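Local coordinates for tRNA(Phe) 7-((3-amino-3-carboxypropyl)-4-demethylwyosine(37)-N(4))-methyltransferase 1 (Pyrococcus horikoshii, PDB 2IT2), which probably methylates the N-4 position of a wyosine precursor at position 37 of tRNA(Phe), using S-adenosyl-L-methionine as methyl donor, at residues B[11-22]-B[39-50]. Residues are numbered along the deposited sequence; the frame is centred on the assembly and turned at random.
Sequences FERAKKEALMSL and LKKINSIENYFT
Lys15 reaches from helix 11-27 past the ring of Phe49 into the loop between helix 36-43 and strand 48-63. Lys15 CB lies 3.7 Å from Phe49 CD2 and CG packs against Phe49 CB, while CD and CE pass beside the carbonyl oxygen of Tyr48. With CG anti to the backbone N (chi1 179°) and the chain extended beyond it, NZ arrives among backbone carbonyls. Lys15 NZ donates to Tyr48 O at 2.7 Å, almost in line with the C=O bond (171°), and to Asn43 O at 3.0 Å, from above that carbonyl's plane. Ile45 O lies 2.8 Å from Lys15 NZ but is too poorly angled for a bond. Were Lys15 an alanine, the Asn43 and Tyr48 carbonyls would probably lose their common donor, leaving the turn less firmly tied to the helix.

Phe49 points toward the helix, with Lys15 N and Ala14 C over one face of its ring. Ala18 CB comes obliquely to within 3.4 Å of Phe49 CD1, and the Phe11 ring meets Phe49 at a 42° interplanar angle. Further along, Leu22 CD2 packs against the amide of Asn43, whose ND2 donates to Leu39 O and Thr50 OG1 while OD1 accepts from Thr50 N. A water donates to both Ala18 O and Thr50 O. Helix 11-27 thus packs through Phe49 on the first strand of the antiparallel sheet, where Phe49 pairs through its backbone with Gly111 of strand 98-112. The Lys15 ammonium, without a carboxylate partner across this contact, probably has its charge offset by carbonyl dipoles.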
ATOM      1  N   PHE B  11      20.028  -3.309  18.904  1.00 17.80           N
ATOM      2  CA  PHE B  11      20.255  -3.926  17.601  1.00 17.12           C
ATOM      3  C   PHE B  11      20.951  -5.289  17.572  1.00 18.63           C
ATOM      4  O   PHE B  11      20.493  -6.210  16.888  1.00 17.86           O
ATOM      5  CB  PHE B  11      21.013  -2.961  16.679  1.00 18.62           C
ATOM      6  CG  PHE B  11      21.184  -3.484  15.287  1.00 13.48           C
ATOM      7  CD1 PHE B  11      20.139  -3.424  14.370  1.00 14.70           C
ATOM      8  CD2 PHE B  11      22.375  -4.091  14.907  1.00 15.71           C
ATOM      9  CE1 PHE B  11      20.288  -3.961  13.100  1.00 14.06           C
ATOM     10  CE2 PHE B  11      22.530  -4.631  13.637  1.00 15.02           C
ATOM     11  CZ  PHE B  11      21.482  -4.566  12.733  1.00 16.58           C
ATOM     12  N   GLU B  12      22.063  -5.426  18.282  1.00 20.52           N
ATOM     13  CA  GLU B  12      22.787  -6.696  18.279  1.00 22.68           C
ATOM     14  C   GLU B  12      21.884  -7.851  18.690  1.00 21.33           C
ATOM     15  O   GLU B  12      21.894  -8.929  18.080  1.00 20.27           O
ATOM     16  CB  GLU B  12      23.971  -6.625  19.236  1.00 26.39           C
ATOM     17  CG  GLU B  12      24.816  -7.890  19.260  1.00 31.71           C
ATOM     18  CD  GLU B  12      25.943  -7.826  20.273  1.00 34.63           C
ATOM     19  OE1 GLU B  12      26.683  -6.822  20.270  1.00 37.22           O
ATOM     20  OE2 GLU B  12      26.092  -8.788  21.062  1.00 37.11           O
ATOM     21  N   ARG B  13      21.112  -7.606  19.740  1.00 20.95           N
ATOM     22  CA  ARG B  13      20.187  -8.581  20.292  1.00 20.86           C
ATOM     23  C   ARG B  13      19.090  -8.885  19.291  1.00 19.03           C
ATOM     24  O   ARG B  13      18.805 -10.049  19.000  1.00 19.68           O
ATOM     25  CB  ARG B  13      19.562  -8.028  21.575  1.00 23.90           C
ATOM     26  CG  ARG B  13      18.648  -8.992  22.301  1.00 27.11           C
ATOM     27  CD  ARG B  13      19.423  -9.763  23.351  1.00 31.13           C
ATOM     28  NE  ARG B  13      18.542 -10.461  24.282  1.00 36.12           N
ATOM     29  CZ  ARG B  13      18.957 -11.076  25.383  1.00 37.51           C
ATOM     30  NH1 ARG B  13      20.247 -11.088  25.696  1.00 39.91           N
ATOM     31  NH2 ARG B  13      18.079 -11.663  26.185  1.00 38.81           N
ATOM     32  N   ALA B  14      18.466  -7.836  18.770  1.00 17.22           N
ATOM     33  CA  ALA B  14      17.396  -8.007  17.805  1.00 16.17           C
ATOM     34  C   ALA B  14      17.879  -8.805  16.596  1.00 17.19           C
ATOM     35  O   ALA B  14      17.180  -9.704  16.127  1.00 16.01           O
ATOM     36  CB  ALA B  14      16.869  -6.658  17.365  1.00 17.16           C
ATOM     37  N   LYS B  15      19.062  -8.495  16.073  1.00 15.53           N
ATOM     38  CA  LYS B  15      19.541  -9.247  14.913  1.00 15.15           C
ATOM     39  C   LYS B  15      19.765 -10.728  15.224  1.00 16.25           C
ATOM     40  O   LYS B  15      19.434 -11.600  14.415  1.00 15.17           O
ATOM     41  CB  LYS B  15      20.836  -8.642  14.351  1.00 14.62           C
ATOM     42  CG  LYS B  15      21.393  -9.416  13.147  1.00 16.91           C
ATOM     43  CD  LYS B  15      22.270  -8.563  12.249  1.00 16.04           C
ATOM     44  CE  LYS B  15      22.696  -9.342  11.011  1.00 16.29           C
ATOM     45  NZ  LYS B  15      23.360  -8.480   9.986  1.00 16.14           N
ATOM     46  N   LYS B  16      20.333 -11.017  16.389  1.00 16.69           N
ATOM     47  CA  LYS B  16      20.586 -12.402  16.770  1.00 18.71           C
ATOM     48  C   LYS B  16      19.284 -13.191  16.821  1.00 18.41           C
ATOM     49  O   LYS B  16      19.207 -14.331  16.352  1.00 19.23           O
ATOM     50  CB  LYS B  16      21.281 -12.459  18.132  1.00 19.54           C
ATOM     51  CG  LYS B  16      22.790 -12.297  18.068  1.00 23.92           C
ATOM     52  CD  LYS B  16      23.419 -12.533  19.437  1.00 28.06           C
ATOM     53  CE  LYS B  16      24.846 -12.015  19.513  1.00 29.86           C
ATOM     54  NZ  LYS B  16      25.218 -11.685  20.918  1.00 31.26           N
ATOM     55  N   GLU B  17      18.251 -12.575  17.381  1.00 18.08           N
ATOM     56  CA  GLU B  17      16.952 -13.233  17.488  1.00 19.01           C
ATOM     57  C   GLU B  17      16.334 -13.458  16.109  1.00 19.84           C
ATOM     58  O   GLU B  17      15.740 -14.511  15.848  1.00 20.03           O
ATOM     59  CB  GLU B  17      16.003 -12.401  18.369  1.00 20.29           C
ATOM     60  CG  GLU B  17      16.546 -12.118  19.774  1.00 24.56           C
ATOM     61  CD  GLU B  17      15.561 -11.370  20.663  1.00 27.87           C
ATOM     62  OE1 GLU B  17      14.742 -10.582  20.139  1.00 30.99           O
ATOM     63  OE2 GLU B  17      15.620 -11.553  21.897  1.00 30.02           O
ATOM     64  N   ALA B  18      16.473 -12.480  15.220  1.00 17.88           N
ATOM     65  CA  ALA B  18      15.906 -12.598  13.878  1.00 17.74           C
ATOM     66  C   ALA B  18      16.593 -13.718  13.101  1.00 17.06           C
ATOM     67  O   ALA B  18      15.953 -14.470  12.369  1.00 17.00           O
ATOM     68  CB  ALA B  18      16.036 -11.260  13.131  1.00 17.92           C
ATOM     69  N   LEU B  19      17.902 -13.837  13.272  1.00 17.47           N
ATOM     70  CA  LEU B  19      18.668 -14.873  12.599  1.00 18.90           C
ATOM     71  C   LEU B  19      18.233 -16.278  13.046  1.00 19.07           C
ATOM     72  O   LEU B  19      18.119 -17.206  12.234  1.00 18.65           O
ATOM     73  CB  LEU B  19      20.156 -14.643  12.876  1.00 21.53           C
ATOM     74  CG  LEU B  19      20.791 -13.431  12.182  1.00 23.64           C
ATOM     75  CD1 LEU B  19      22.206 -13.238  12.712  1.00 23.13           C
ATOM     76  CD2 LEU B  19      20.813 -13.649  10.676  1.00 23.67           C
HETATM   77  N   MSE B  20      17.974 -16.428  14.335  1.00 20.12           N
HETATM   78  CA  MSE B  20      17.536 -17.713  14.865  1.00 22.58           C
HETATM   79  C   MSE B  20      16.186 -18.091  14.235  1.00 20.73           C
HETATM   80  O   MSE B  20      15.965 -19.245  13.839  1.00 21.30           O
HETATM   81  CB  MSE B  20      17.417 -17.636  16.393  1.00 27.36           C
HETATM   82  CG  MSE B  20      18.679 -17.181  17.104  1.00 34.02           C
HETATM   83 SE   MSE B  20      18.539 -17.493  19.001  1.00 46.15          SE
HETATM   84  CE  MSE B  20      17.042 -16.327  19.392  1.00 39.55           C
ATOM     85  N   SER B  21      15.291 -17.115  14.119  1.00 20.07           N
ATOM     86  CA  SER B  21      13.970 -17.341  13.535  1.00 20.06           C
ATOM     87  C   SER B  21      14.092 -17.730  12.050  1.00 19.04           C
ATOM     88  O   SER B  21      13.427 -18.653  11.569  1.00 19.10           O
ATOM     89  CB  SER B  21      13.107 -16.075  13.719  1.00 22.49           C
ATOM     90  OG  SER B  21      12.895 -15.804  15.100  1.00 28.60           O
ATOM     91  N   LEU B  22      14.974 -17.055  11.326  1.00 16.44           N
ATOM     92  CA  LEU B  22      15.156 -17.360   9.919  1.00 16.38           C
ATOM     93  C   LEU B  22      15.769 -18.758   9.721  1.00 15.31           C
ATOM     94  O   LEU B  22      15.355 -19.519   8.839  1.00 15.70           O
ATOM     95  CB  LEU B  22      16.040 -16.283   9.285  1.00 17.10           C
ATOM     96  CG  LEU B  22      16.342 -16.468   7.801  1.00 17.03           C
ATOM     97  CD1 LEU B  22      15.032 -16.576   7.020  1.00 17.95           C
ATOM     98  CD2 LEU B  22      17.201 -15.304   7.296  1.00 21.12           C
ATOM     99  N   LEU B  39      17.290 -12.780   1.138  1.00 16.93           N
ATOM    100  CA  LEU B  39      17.256 -12.687   2.594  1.00 16.05           C
ATOM    101  C   LEU B  39      18.636 -12.965   3.173  1.00 16.17           C
ATOM    102  O   LEU B  39      19.071 -12.284   4.100  1.00 15.96           O
ATOM    103  CB  LEU B  39      16.253 -13.672   3.200  1.00 16.62           C
ATOM    104  CG  LEU B  39      14.797 -13.464   2.786  1.00 17.72           C
ATOM    105  CD1 LEU B  39      13.960 -14.548   3.428  1.00 18.83           C
ATOM    106  CD2 LEU B  39      14.304 -12.099   3.201  1.00 20.25           C
ATOM    107  N   LYS B  40      19.330 -13.962   2.637  1.00 16.42           N
ATOM    108  CA  LYS B  40      20.658 -14.249   3.160  1.00 17.93           C
ATOM    109  C   LYS B  40      21.592 -13.084   2.889  1.00 18.01           C
ATOM    110  O   LYS B  40      22.437 -12.768   3.722  1.00 16.87           O
ATOM    111  CB  LYS B  40      21.226 -15.523   2.551  1.00 19.40           C
ATOM    112  CG  LYS B  40      20.444 -16.749   2.947  1.00 21.36           C
ATOM    113  CD  LYS B  40      21.029 -17.982   2.296  1.00 23.69           C
ATOM    114  CE  LYS B  40      20.278 -19.248   2.689  1.00 24.67           C
ATOM    115  NZ  LYS B  40      20.842 -20.444   1.996  1.00 28.52           N
ATOM    116  N   LYS B  41      21.436 -12.438   1.733  1.00 17.40           N
ATOM    117  CA  LYS B  41      22.281 -11.300   1.387  1.00 17.77           C
ATOM    118  C   LYS B  41      22.038 -10.107   2.319  1.00 15.57           C
ATOM    119  O   LYS B  41      22.984  -9.455   2.760  1.00 14.67           O
ATOM    120  CB  LYS B  41      22.039 -10.863  -0.064  1.00 20.17           C
ATOM    121  CG  LYS B  41      23.206 -10.090  -0.679  1.00 25.24           C
ATOM    122  CD  LYS B  41      24.432 -10.979  -0.808  1.00 28.90           C
ATOM    123  CE  LYS B  41      25.594 -10.260  -1.466  1.00 32.29           C
ATOM    124  NZ  LYS B  41      26.008  -9.069  -0.684  1.00 35.29           N
ATOM    125  N   ILE B  42      20.778  -9.807   2.622  1.00 14.83           N
ATOM    126  CA  ILE B  42      20.499  -8.672   3.495  1.00 14.31           C
ATOM    127  C   ILE B  42      21.101  -8.922   4.867  1.00 14.79           C
ATOM    128  O   ILE B  42      21.722  -8.032   5.447  1.00 14.54           O
ATOM    129  CB  ILE B  42      18.976  -8.419   3.638  1.00 14.52           C
ATOM    130  CG1 ILE B  42      18.401  -7.986   2.286  1.00 15.92           C
ATOM    131  CG2 ILE B  42      18.712  -7.374   4.723  1.00 13.87           C
ATOM    132  CD1 ILE B  42      16.874  -7.952   2.242  1.00 16.40           C
ATOM    133  N   ASN B  43      20.930 -10.138   5.380  1.00 14.40           N
ATOM    134  CA  ASN B  43      21.460 -10.475   6.687  1.00 14.13           C
ATOM    135  C   ASN B  43      22.975 -10.500   6.744  1.00 14.46           C
ATOM    136  O   ASN B  43      23.560 -10.492   7.837  1.00 15.42           O
ATOM    137  CB  ASN B  43      20.907 -11.813   7.137  1.00 15.85           C
ATOM    138  CG  ASN B  43      19.479 -11.708   7.584  1.00 14.84           C
ATOM    139  OD1 ASN B  43      19.184 -11.057   8.588  1.00 15.80           O
ATOM    140  ND2 ASN B  43      18.575 -12.333   6.842  1.00 16.72           N
ATOM    141  N   SER B  44      23.617 -10.541   5.578  1.00 14.83           N
ATOM    142  CA  SER B  44      25.072 -10.559   5.579  1.00 17.16           C
ATOM    143  C   SER B  44      25.638  -9.167   5.758  1.00 18.31           C
ATOM    144  O   SER B  44      26.832  -9.038   5.971  1.00 20.31           O
ATOM    145  CB  SER B  44      25.645 -11.139   4.287  1.00 17.08           C
ATOM    146  OG  SER B  44      25.526 -10.206   3.203  1.00 18.67           O
ATOM    147  N   ILE B  45      24.798  -8.138   5.620  1.00 16.96           N
ATOM    148  CA  ILE B  45      25.204  -6.736   5.796  1.00 18.31           C
ATOM    149  C   ILE B  45      25.086  -6.431   7.283  1.00 19.33           C
ATOM    150  O   ILE B  45      24.064  -6.700   7.905  1.00 18.87           O
ATOM    151  CB  ILE B  45      24.301  -5.757   4.991  1.00 17.64           C
ATOM    152  CG1 ILE B  45      24.261  -6.201   3.527  1.00 19.28           C
ATOM    153  CG2 ILE B  45      24.856  -4.317   5.096  1.00 18.28           C
ATOM    154  CD1 ILE B  45      25.623  -6.251   2.867  1.00 23.55           C
ATOM    155  N   GLU B  46      26.146  -5.860   7.846  1.00 20.32           N
ATOM    156  CA  GLU B  46      26.222  -5.573   9.276  1.00 21.53           C
ATOM    157  C   GLU B  46      25.067  -4.811   9.924  1.00 19.99           C
ATOM    158  O   GLU B  46      24.575  -5.218  10.971  1.00 21.92           O
ATOM    159  CB  GLU B  46      27.545  -4.851   9.580  1.00 24.66           C
ATOM    160  CG  GLU B  46      27.847  -4.649  11.057  1.00 30.86           C
ATOM    161  CD  GLU B  46      29.236  -4.089  11.281  1.00 34.04           C
ATOM    162  OE1 GLU B  46      29.508  -2.971  10.793  1.00 36.00           O
ATOM    163  OE2 GLU B  46      30.056  -4.771  11.938  1.00 36.70           O
ATOM    164  N   ASN B  47      24.609  -3.734   9.300  1.00 18.32           N
ATOM    165  CA  ASN B  47      23.554  -2.919   9.893  1.00 17.44           C
ATOM    166  C   ASN B  47      22.090  -3.256   9.617  1.00 15.97           C
ATOM    167  O   ASN B  47      21.214  -2.431   9.893  1.00 15.39           O
ATOM    168  CB  ASN B  47      23.794  -1.455   9.542  1.00 20.73           C
ATOM    169  CG  ASN B  47      25.156  -0.983   9.977  1.00 23.71           C
ATOM    170  OD1 ASN B  47      25.666  -1.423  11.004  1.00 26.51           O
ATOM    171  ND2 ASN B  47      25.753  -0.082   9.207  1.00 28.91           N
ATOM    172  N   TYR B  48      21.823  -4.465   9.130  1.00 14.58           N
ATOM    173  CA  TYR B  48      20.448  -4.876   8.823  1.00 13.78           C
ATOM    174  C   TYR B  48      20.200  -6.339   9.182  1.00 14.38           C
ATOM    175  O   TYR B  48      21.133  -7.105   9.364  1.00 15.41           O
ATOM    176  CB  TYR B  48      20.180  -4.742   7.321  1.00 15.89           C
ATOM    177  CG  TYR B  48      20.450  -3.372   6.752  1.00 14.96           C
ATOM    178  CD1 TYR B  48      19.553  -2.329   6.950  1.00 15.81           C
ATOM    179  CD2 TYR B  48      21.618  -3.116   6.030  1.00 16.52           C
ATOM    180  CE1 TYR B  48      19.799  -1.062   6.456  1.00 14.91           C
ATOM    181  CE2 TYR B  48      21.881  -1.844   5.524  1.00 16.54           C
ATOM    182  CZ  TYR B  48      20.967  -0.815   5.751  1.00 16.14           C
ATOM    183  OH  TYR B  48      21.248   0.479   5.366  1.00 16.37           O
ATOM    184  N   PHE B  49      18.924  -6.703   9.286  1.00 13.97           N
ATOM    185  CA  PHE B  49      18.504  -8.091   9.522  1.00 12.79           C
ATOM    186  C   PHE B  49      17.093  -8.211   8.961  1.00 13.36           C
ATOM    187  O   PHE B  49      16.404  -7.208   8.799  1.00 14.91           O
ATOM    188  CB  PHE B  49      18.550  -8.506  11.010  1.00 14.82           C
ATOM    189  CG  PHE B  49      17.652  -7.706  11.919  1.00 14.17           C
ATOM    190  CD1 PHE B  49      16.296  -8.012  12.035  1.00 15.85           C
ATOM    191  CD2 PHE B  49      18.171  -6.668  12.705  1.00 15.08           C
ATOM    192  CE1 PHE B  49      15.468  -7.300  12.912  1.00 15.99           C
ATOM    193  CE2 PHE B  49      17.347  -5.949  13.586  1.00 15.57           C
ATOM    194  CZ  PHE B  49      15.994  -6.266  13.692  1.00 16.18           C
ATOM    195  N   THR B  50      16.663  -9.425   8.639  1.00 14.01           N
ATOM    196  CA  THR B  50      15.323  -9.595   8.088  1.00 14.91           C
ATOM    197  C   THR B  50      14.366 -10.265   9.056  1.00 14.93           C
ATOM    198  O   THR B  50      14.771 -11.054   9.914  1.00 16.09           O
ATOM    199  CB  THR B  50      15.332 -10.420   6.778  1.00 15.43           C
ATOM    200  OG1 THR B  50      15.778 -11.753   7.049  1.00 16.58           O
ATOM    201  CG2 THR B  50      16.245  -9.780   5.736  1.00 17.83           C
TER
HETATM  202  O   HOH W   1      13.947 -13.459  10.929  1.00 28.08           O